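Local structure of replication initiator A family protein (Staphylococcus aureus CA-347, 4PT7) at residues Q18-F23 with M111-T116; F24-Y29 with E117-K122. The protein probably initiates replication of staphylococcal multiresistance plasmids by binding and assembling at the plasmid replication origin. All blocks are in the same frame, centred on the assembly; numbering follows the deposited sequence.

Interactions 1 and 2 lie next to each other, their centres about 9 Å apart, and share helix 22-25. Interaction 1 sits nearer the middle of the chain, its centre about 9 Å from that of the chain, against about 17 Å for interaction 2. Both are largely buried, but their chemistry differs. Residues 18-23 meet the loop 111-116 through apolar side chains. Residues 24-29 meet helix 117-126 through a salt bridge at an exposed glutamate and through aliphatic packing. The two contacts also touch: Tyr29 OH of interaction 2 probably hydrogen-bonds to Ile114 N of interaction 1. Both border the second subunit.

Interaction 1. Residues Q18-F23 with M111-T116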
ATOM      1  N   GLN B  18      19.425  -4.002  -3.046  1.00 39.57           N
ATOM      2  CA  GLN B  18      20.428  -3.793  -2.005  1.00 37.60           C
ATOM      3  C   GLN B  18      20.156  -2.618  -1.086  1.00 35.81           C
ATOM      4  O   GLN B  18      20.074  -1.469  -1.536  1.00 37.75           O
ATOM      5  CB  GLN B  18      21.814  -3.598  -2.649  1.00 38.15           C
ATOM      6  CG  GLN B  18      22.312  -4.788  -3.434  1.00 42.78           C
ATOM      7  CD  GLN B  18      23.581  -4.484  -4.229  1.00 53.35           C
ATOM      8  OE1 GLN B  18      24.529  -5.271  -4.227  1.00 54.95           O
ATOM      9  NE2 GLN B  18      23.597  -3.343  -4.918  1.00 46.58           N
ATOM     10  N   ILE B  19      20.060  -2.896   0.210  1.00 36.55           N
ATOM     11  CA  ILE B  19      19.830  -1.840   1.181  1.00 34.66           C
ATOM     12  C   ILE B  19      21.113  -1.598   1.961  1.00 34.61           C
ATOM     13  O   ILE B  19      21.709  -2.534   2.490  1.00 35.30           O
ATOM     14  CB  ILE B  19      18.718  -2.216   2.184  1.00 37.34           C
ATOM     15  CG1 ILE B  19      17.431  -2.575   1.438  1.00 35.36           C
ATOM     16  CG2 ILE B  19      18.452  -1.035   3.125  1.00 32.21           C
ATOM     17  CD1 ILE B  19      16.343  -3.134   2.336  1.00 32.07           C
ATOM     18  N   PRO B  20      21.567  -0.338   2.020  1.00 33.06           N
ATOM     19  CA  PRO B  20      22.790  -0.001   2.752  1.00 34.55           C
ATOM     20  C   PRO B  20      22.675  -0.420   4.218  1.00 36.99           C
ATOM     21  O   PRO B  20      21.681  -0.112   4.881  1.00 38.27           O
ATOM     22  CB  PRO B  20      22.872   1.517   2.602  1.00 33.20           C
ATOM     23  CG  PRO B  20      22.279   1.746   1.256  1.00 30.14           C
ATOM     24  CD  PRO B  20      21.079   0.821   1.252  1.00 31.34           C
ATOM     25  N   LYS B  21      23.694  -1.117   4.717  1.00 36.42           N
ATOM     26  CA  LYS B  21      23.713  -1.572   6.104  1.00 36.89           C
ATOM     27  C   LYS B  21      23.661  -0.396   7.072  1.00 37.93           C
ATOM     28  O   LYS B  21      23.130  -0.509   8.179  1.00 39.51           O
ATOM     29  CB  LYS B  21      24.974  -2.405   6.382  1.00 36.40           C
ATOM     30  CG  LYS B  21      24.973  -3.797   5.745  1.00 37.55           C
ATOM     31  CD  LYS B  21      26.042  -4.692   6.391  1.00 31.81           C
ATOM     32  CE  LYS B  21      26.041  -6.073   5.775  1.00 36.28           C
ATOM     33  NZ  LYS B  21      27.062  -6.975   6.405  1.00 36.78           N
ATOM     34  N   VAL B  22      24.213   0.733   6.651  1.00 36.62           N
ATOM     35  CA  VAL B  22      24.215   1.922   7.487  1.00 39.96           C
ATOM     36  C   VAL B  22      22.775   2.319   7.863  1.00 40.98           C
ATOM     37  O   VAL B  22      22.561   3.003   8.859  1.00 41.36           O
ATOM     38  CB  VAL B  22      24.952   3.091   6.767  1.00 40.29           C
ATOM     39  CG1 VAL B  22      24.190   3.505   5.526  1.00 39.17           C
ATOM     40  CG2 VAL B  22      25.149   4.263   7.713  1.00 40.82           C
ATOM     41  N   PHE B  23      21.785   1.874   7.087  1.00 36.71           N
ATOM     42  CA  PHE B  23      20.388   2.204   7.394  1.00 37.99           C
ATOM     43  C   PHE B  23      19.911   1.453   8.634  1.00 42.08           C
ATOM     44  O   PHE B  23      18.836   1.738   9.163  1.00 40.36           O
ATOM     45  CB  PHE B  23      19.440   1.863   6.214  1.00 32.70           C
ATOM     46  CG  PHE B  23      19.559   2.799   5.030  1.00 29.03           C
ATOM     47  CD1 PHE B  23      20.434   3.880   5.065  1.00 28.55           C
ATOM     48  CD2 PHE B  23      18.800   2.592   3.882  1.00 25.58           C
ATOM     49  CE1 PHE B  23      20.553   4.743   3.965  1.00 26.19           C
ATOM     50  CE2 PHE B  23      18.908   3.445   2.781  1.00 32.56           C
ATOM     51  CZ  PHE B  23      19.785   4.522   2.821  1.00 31.49           C
ATOM     52  N   MET B 111      20.572   9.820  -3.728  1.00 35.10           N
ATOM     53  CA  MET B 111      21.871  10.155  -3.160  1.00 36.21           C
ATOM     54  C   MET B 111      22.452   9.006  -2.336  1.00 40.89           C
ATOM     55  O   MET B 111      21.723   8.194  -1.772  1.00 42.31           O
ATOM     56  CB  MET B 111      21.734  11.382  -2.263  1.00 37.75           C
ATOM     57  CG  MET B 111      21.034  12.555  -2.919  1.00 43.13           C
ATOM     58  SD  MET B 111      21.939  13.215  -4.314  1.00 45.98           S
ATOM     59  CE  MET B 111      23.200  14.123  -3.427  1.00 42.51           C
ATOM     60  N   LYS B 112      23.777   8.948  -2.266  1.00 42.20           N
ATOM     61  CA  LYS B 112      24.462   7.923  -1.489  1.00 42.59           C
ATOM     62  C   LYS B 112      24.392   8.313  -0.020  1.00 42.07           C
ATOM     63  O   LYS B 112      24.371   9.494   0.317  1.00 44.24           O
ATOM     64  CB  LYS B 112      25.923   7.789  -1.962  1.00 41.34           C
ATOM     65  CG  LYS B 112      26.011   7.184  -3.370  1.00 52.67           C
ATOM     66  CD  LYS B 112      27.278   7.563  -4.129  1.00 58.67           C
ATOM     67  CE  LYS B 112      28.526   6.936  -3.551  1.00 63.60           C
ATOM     68  NZ  LYS B 112      29.723   7.323  -4.362  1.00 71.85           N
ATOM     69  N   PRO B 113      24.316   7.318   0.877  1.00 39.05           N
ATOM     70  CA  PRO B 113      24.245   7.579   2.309  1.00 38.51           C
ATOM     71  C   PRO B 113      25.551   8.107   2.881  1.00 43.25           C
ATOM     72  O   PRO B 113      26.585   8.114   2.212  1.00 41.31           O
ATOM     73  CB  PRO B 113      23.881   6.220   2.882  1.00 37.21           C
ATOM     74  CG  PRO B 113      24.554   5.275   1.939  1.00 36.90           C
ATOM     75  CD  PRO B 113      24.195   5.877   0.606  1.00 38.79           C
ATOM     76  N   ILE B 114      25.477   8.556   4.126  1.00 43.38           N
ATOM     77  CA  ILE B 114      26.617   9.087   4.852  1.00 43.93           C
ATOM     78  C   ILE B 114      27.079   8.013   5.825  1.00 43.36           C
ATOM     79  O   ILE B 114      26.262   7.277   6.384  1.00 42.74           O
ATOM     80  CB  ILE B 114      26.224  10.349   5.663  1.00 47.79           C
ATOM     81  CG1 ILE B 114      25.837  11.485   4.716  1.00 53.39           C
ATOM     82  CG2 ILE B 114      27.374  10.779   6.562  1.00 48.96           C
ATOM     83  CD1 ILE B 114      26.952  11.905   3.773  1.00 57.50           C
ATOM     84  N   VAL B 115      28.387   7.917   6.025  1.00 43.49           N
ATOM     85  CA  VAL B 115      28.934   6.937   6.951  1.00 46.29           C
ATOM     86  C   VAL B 115      29.880   7.636   7.921  1.00 45.65           C
ATOM     87  O   VAL B 115      30.795   8.344   7.502  1.00 47.77           O
ATOM     88  CB  VAL B 115      29.712   5.833   6.204  1.00 51.94           C
ATOM     89  CG1 VAL B 115      30.145   4.759   7.179  1.00 54.73           C
ATOM     90  CG2 VAL B 115      28.838   5.231   5.117  1.00 57.13           C
ATOM     91  N   THR B 116      29.650   7.446   9.215  1.00 46.34           N
ATOM     92  CA  THR B 116      30.499   8.062  10.237  1.00 51.03           C
ATOM     93  C   THR B 116      31.344   6.984  10.912  1.00 52.93           C
ATOM     94  O   THR B 116      31.135   5.783  10.682  1.00 41.84           O
ATOM     95  CB  THR B 116      29.667   8.744  11.344  1.00 52.47           C
ATOM     96  OG1 THR B 116      29.014   7.736  12.129  1.00 50.09           O
ATOM     97  CG2 THR B 116      28.617   9.674  10.742  1.00 52.66           C
TER
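Pro113 is the bump of this contact, and Pro20, Val22 and Phe23 form the shallow hollow that receives it. CB of Pro113 touches two walls at once. It lies 3.8 Å from Val22 CG1 and also 3.8 Å from CE1 of the Phe23 ring, which it approaches obliquely. CG of Pro113 is also near Val22 CG1 and makes a looser contact with Pro20 CB, at 4.2 Å. Pro20 CB sits over the centre of the Phe23 ring, 4.1 Å above its plane, so the two residues form one surface. A Phe23 N to Pro20 O hydrogen bond of 3.0 Å closes the turn between them.

Val22 works with both branches. CG1 stands between the backbone N and the carbonyl carbon (chi1 65°) and faces the proline. CG2, anti to the N, reaches along the loop to Ile114 O, 3.5 Å away.

Tyr40 of helix 34-52 touches Pro20 and Pro113 and packs edge-to-face with Phe23. The contact joins the end of strand 16-20 and the start of helix 22-25, in the probably helix-turn-helix-related RepA N-terminal region, to the loop before helix 117-126. Gln18 to Pro20 pair with an antiparallel strand of the second subunit. Between these two segments attraction rests on apolar packing, while Tyr29 and Tyr40 hydroxyls hold the loop's Ile114 N and Met111 O.

Interaction 2. Residues F24-Y29 with E117-K122; sequences FTSENY and ERDIYK
Glu27 and Lys122 form a salt bridge between the turn after helix 22-25 and the first turns of helix 117-126. An ST turn at Ser26 shapes the first of these elements. The contact thus ties the turn that follows helix 22-25, itself next to the strand that pairs with the second subunit, to the C-terminal helix.

The charged pair meets tip to tip, with Glu27 OE2 2.8 Å from Lys122 NZ. The two side chains cross at about a right angle. The lysine is extended beyond CG, whereas the glutamate is bent at chi2 (58°), which swings its carboxylate toward the lysine. Thr25 O lies 3.6 Å from Lys122 NZ, and its partial negative charge may add to the attraction. NH1 of Arg118 is 4.7 Å from Glu27 OE2, not in contact but of opposite charge.

The apolar part is small. Thr25 CB faces Lys122 CB at 4.2 Å, so the root of the lysine lies against the threonine while its tip goes on to the glutamate. Thr25 also touches Ile123 and Glu126 further along the helix. Its OG1 is buried by the contact and has no polar partner in the model.

Asp119 packs beside Ser26, but its OD1 is modelled too close to the serine for detail there to be trusted. Its OD2 accepts a hydrogen bond from Thr116 N, at the N-terminal end of the helix.

Within the turn, hydrogen bonds converge on one oxygen. Ser26 OG is anti to its backbone N (chi1 177°) and accepts from Asn28 N and from Asn28 ND2, both at 3.1 Å; it lies 17° out of the Asn28 amide plane.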
ATOM      1  N   PHE B  24      20.697   0.489   9.098  1.00 42.61           N
ATOM      2  CA  PHE B  24      20.296  -0.280  10.270  1.00 45.31           C
ATOM      3  C   PHE B  24      21.260  -0.117  11.441  1.00 48.79           C
ATOM      4  O   PHE B  24      21.053  -0.689  12.505  1.00 52.33           O
ATOM      5  CB  PHE B  24      20.175  -1.768   9.927  1.00 37.20           C
ATOM      6  CG  PHE B  24      19.241  -2.060   8.789  1.00 39.35           C
ATOM      7  CD1 PHE B  24      19.700  -2.058   7.477  1.00 32.10           C
ATOM      8  CD2 PHE B  24      17.903  -2.363   9.029  1.00 33.37           C
ATOM      9  CE1 PHE B  24      18.838  -2.361   6.414  1.00 32.50           C
ATOM     10  CE2 PHE B  24      17.034  -2.665   7.978  1.00 35.07           C
ATOM     11  CZ  PHE B  24      17.505  -2.666   6.667  1.00 34.85           C
ATOM     12  N   THR B  25      22.312   0.663  11.245  1.00 54.64           N
ATOM     13  CA  THR B  25      23.291   0.888  12.304  1.00 59.36           C
ATOM     14  C   THR B  25      23.321   2.359  12.691  1.00 62.98           C
ATOM     15  O   THR B  25      23.225   2.691  13.876  1.00 68.52           O
ATOM     16  CB  THR B  25      24.710   0.456  11.865  1.00 59.95           C
ATOM     17  OG1 THR B  25      25.103   1.194  10.700  1.00 60.22           O
ATOM     18  CG2 THR B  25      24.735  -1.038  11.542  1.00 62.21           C
ATOM     19  N   SER B  26      23.443   3.226  11.686  1.00 64.58           N
ATOM     20  CA  SER B  26      23.488   4.679  11.883  1.00 69.97           C
ATOM     21  C   SER B  26      22.195   5.197  12.499  1.00 74.13           C
ATOM     22  O   SER B  26      21.097   4.857  12.038  1.00 70.03           O
ATOM     23  CB  SER B  26      23.719   5.391  10.542  1.00 70.57           C
ATOM     24  OG  SER B  26      23.702   6.803  10.681  1.00 67.78           O
ATOM     25  N   GLU B  27      22.331   6.015  13.539  1.00 75.80           N
ATOM     26  CA  GLU B  27      21.171   6.585  14.197  1.00 77.84           C
ATOM     27  C   GLU B  27      20.674   7.764  13.374  1.00 74.83           C
ATOM     28  O   GLU B  27      19.598   8.314  13.632  1.00 74.42           O
ATOM     29  CB  GLU B  27      21.533   7.037  15.608  1.00 85.68           C
ATOM     30  CG  GLU B  27      20.977   6.140  16.711  1.00 92.10           C
ATOM     31  CD  GLU B  27      21.425   4.690  16.582  1.00 95.89           C
ATOM     32  OE1 GLU B  27      21.010   4.010  15.615  1.00 95.91           O
ATOM     33  OE2 GLU B  27      22.197   4.230  17.449  1.00100.21           O
ATOM     34  N   ASN B  28      21.460   8.141  12.371  1.00 68.38           N
ATOM     35  CA  ASN B  28      21.084   9.242  11.504  1.00 63.64           C
ATOM     36  C   ASN B  28      19.975   8.811  10.563  1.00 57.03           C
ATOM     37  O   ASN B  28      19.403   9.638   9.851  1.00 55.09           O
ATOM     38  CB  ASN B  28      22.289   9.709  10.695  1.00 68.11           C
ATOM     39  CG  ASN B  28      23.361  10.308  11.566  1.00 75.59           C
ATOM     40  OD1 ASN B  28      23.173  11.378  12.156  1.00 76.86           O
ATOM     41  ND2 ASN B  28      24.491   9.615  11.673  1.00 74.60           N
ATOM     42  N   TYR B  29      19.680   7.513  10.556  1.00 49.50           N
ATOM     43  CA  TYR B  29      18.635   6.966   9.692  1.00 46.83           C
ATOM     44  C   TYR B  29      17.596   6.199  10.487  1.00 45.64           C
ATOM     45  O   TYR B  29      16.888   5.346   9.950  1.00 48.25           O
ATOM     46  CB  TYR B  29      19.246   6.046   8.641  1.00 43.17           C
ATOM     47  CG  TYR B  29      20.204   6.751   7.725  1.00 44.73           C
ATOM     48  CD1 TYR B  29      21.541   6.379   7.679  1.00 44.48           C
ATOM     49  CD2 TYR B  29      19.780   7.801   6.907  1.00 43.95           C
ATOM     50  CE1 TYR B  29      22.443   7.027   6.838  1.00 43.76           C
ATOM     51  CE2 TYR B  29      20.674   8.460   6.071  1.00 45.77           C
ATOM     52  CZ  TYR B  29      22.003   8.064   6.041  1.00 42.42           C
ATOM     53  OH  TYR B  29      22.903   8.687   5.212  1.00 43.06           O
ATOM     54  N   GLU B 117      32.285   7.418  11.751  1.00 55.34           N
ATOM     55  CA  GLU B 117      33.153   6.494  12.479  1.00 60.07           C
ATOM     56  C   GLU B 117      32.310   5.492  13.250  1.00 57.77           C
ATOM     57  O   GLU B 117      32.573   4.291  13.225  1.00 59.46           O
ATOM     58  CB  GLU B 117      34.043   7.233  13.478  1.00 65.26           C
ATOM     59  CG  GLU B 117      35.010   8.233  12.883  1.00 72.92           C
ATOM     60  CD  GLU B 117      35.908   8.839  13.957  1.00 82.42           C
ATOM     61  OE1 GLU B 117      36.744   8.094  14.524  1.00 81.55           O
ATOM     62  OE2 GLU B 117      35.772  10.052  14.242  1.00 81.02           O
ATOM     63  N   ARG B 118      31.295   5.986  13.946  1.00 56.10           N
ATOM     64  CA  ARG B 118      30.442   5.090  14.708  1.00 58.79           C
ATOM     65  C   ARG B 118      29.821   4.035  13.799  1.00 52.86           C
ATOM     66  O   ARG B 118      29.714   2.875  14.185  1.00 54.05           O
ATOM     67  CB  ARG B 118      29.344   5.867  15.447  1.00 66.82           C
ATOM     68  CG  ARG B 118      29.872   6.822  16.502  1.00 78.59           C
ATOM     69  CD  ARG B 118      28.761   7.380  17.400  1.00 84.91           C
ATOM     70  NE  ARG B 118      28.184   6.364  18.281  1.00 91.42           N
ATOM     71  CZ  ARG B 118      27.157   5.577  17.966  1.00 97.02           C
ATOM     72  NH1 ARG B 118      26.567   5.679  16.778  1.00 97.19           N
ATOM     73  NH2 ARG B 118      26.717   4.682  18.842  1.00 97.01           N
ATOM     74  N   ASP B 119      29.415   4.435  12.595  1.00 49.32           N
ATOM     75  CA  ASP B 119      28.824   3.487  11.652  1.00 46.92           C
ATOM     76  C   ASP B 119      29.847   2.414  11.304  1.00 42.10           C
ATOM     77  O   ASP B 119      29.532   1.217  11.315  1.00 41.77           O
ATOM     78  CB  ASP B 119      28.372   4.190  10.364  1.00 47.11           C
ATOM     79  CG  ASP B 119      27.265   5.194  10.604  1.00 48.02           C
ATOM     80  OD1 ASP B 119      26.317   4.858  11.337  1.00 48.43           O
ATOM     81  OD2 ASP B 119      27.342   6.312  10.052  1.00 49.31           O
ATOM     82  N   ILE B 120      31.069   2.853  10.997  1.00 43.40           N
ATOM     83  CA  ILE B 120      32.166   1.950  10.666  1.00 46.06           C
ATOM     84  C   ILE B 120      32.334   0.964  11.820  1.00 47.67           C
ATOM     85  O   ILE B 120      32.304  -0.255  11.631  1.00 49.57           O
ATOM     86  CB  ILE B 120      33.509   2.713  10.497  1.00 50.93           C
ATOM     87  CG1 ILE B 120      33.373   3.812   9.441  1.00 48.99           C
ATOM     88  CG2 ILE B 120      34.624   1.737  10.084  1.00 44.68           C
ATOM     89  CD1 ILE B 120      33.079   3.307   8.064  1.00 54.63           C
ATOM     90  N   TYR B 121      32.509   1.509  13.018  1.00 46.95           N
ATOM     91  CA  TYR B 121      32.687   0.700  14.215  1.00 50.27           C
ATOM     92  C   TYR B 121      31.570  -0.325  14.370  1.00 49.08           C
ATOM     93  O   TYR B 121      31.827  -1.525  14.519  1.00 47.48           O
ATOM     94  CB  TYR B 121      32.733   1.603  15.452  1.00 54.47           C
ATOM     95  CG  TYR B 121      32.821   0.860  16.770  1.00 64.09           C
ATOM     96  CD1 TYR B 121      34.028   0.317  17.213  1.00 69.12           C
ATOM     97  CD2 TYR B 121      31.690   0.690  17.570  1.00 66.92           C
ATOM     98  CE1 TYR B 121      34.106  -0.378  18.426  1.00 72.86           C
ATOM     99  CE2 TYR B 121      31.753   0.001  18.776  1.00 72.73           C
ATOM    100  CZ  TYR B 121      32.961  -0.532  19.200  1.00 76.18           C
ATOM    101  OH  TYR B 121      33.013  -1.219  20.394  1.00 80.34           O
ATOM    102  N   LYS B 122      30.326   0.144  14.329  1.00 45.49           N
ATOM    103  CA  LYS B 122      29.195  -0.756  14.491  1.00 46.91           C
ATOM    104  C   LYS B 122      29.116  -1.834  13.419  1.00 43.44           C
ATOM    105  O   LYS B 122      28.879  -3.004  13.725  1.00 44.73           O
ATOM    106  CB  LYS B 122      27.881   0.028  14.521  1.00 55.01           C
ATOM    107  CG  LYS B 122      27.649   0.828  15.803  1.00 62.75           C
ATOM    108  CD  LYS B 122      26.208   1.343  15.861  1.00 68.28           C
ATOM    109  CE  LYS B 122      25.911   2.090  17.162  1.00 68.05           C
ATOM    110  NZ  LYS B 122      24.503   2.602  17.219  1.00 68.37           N
TER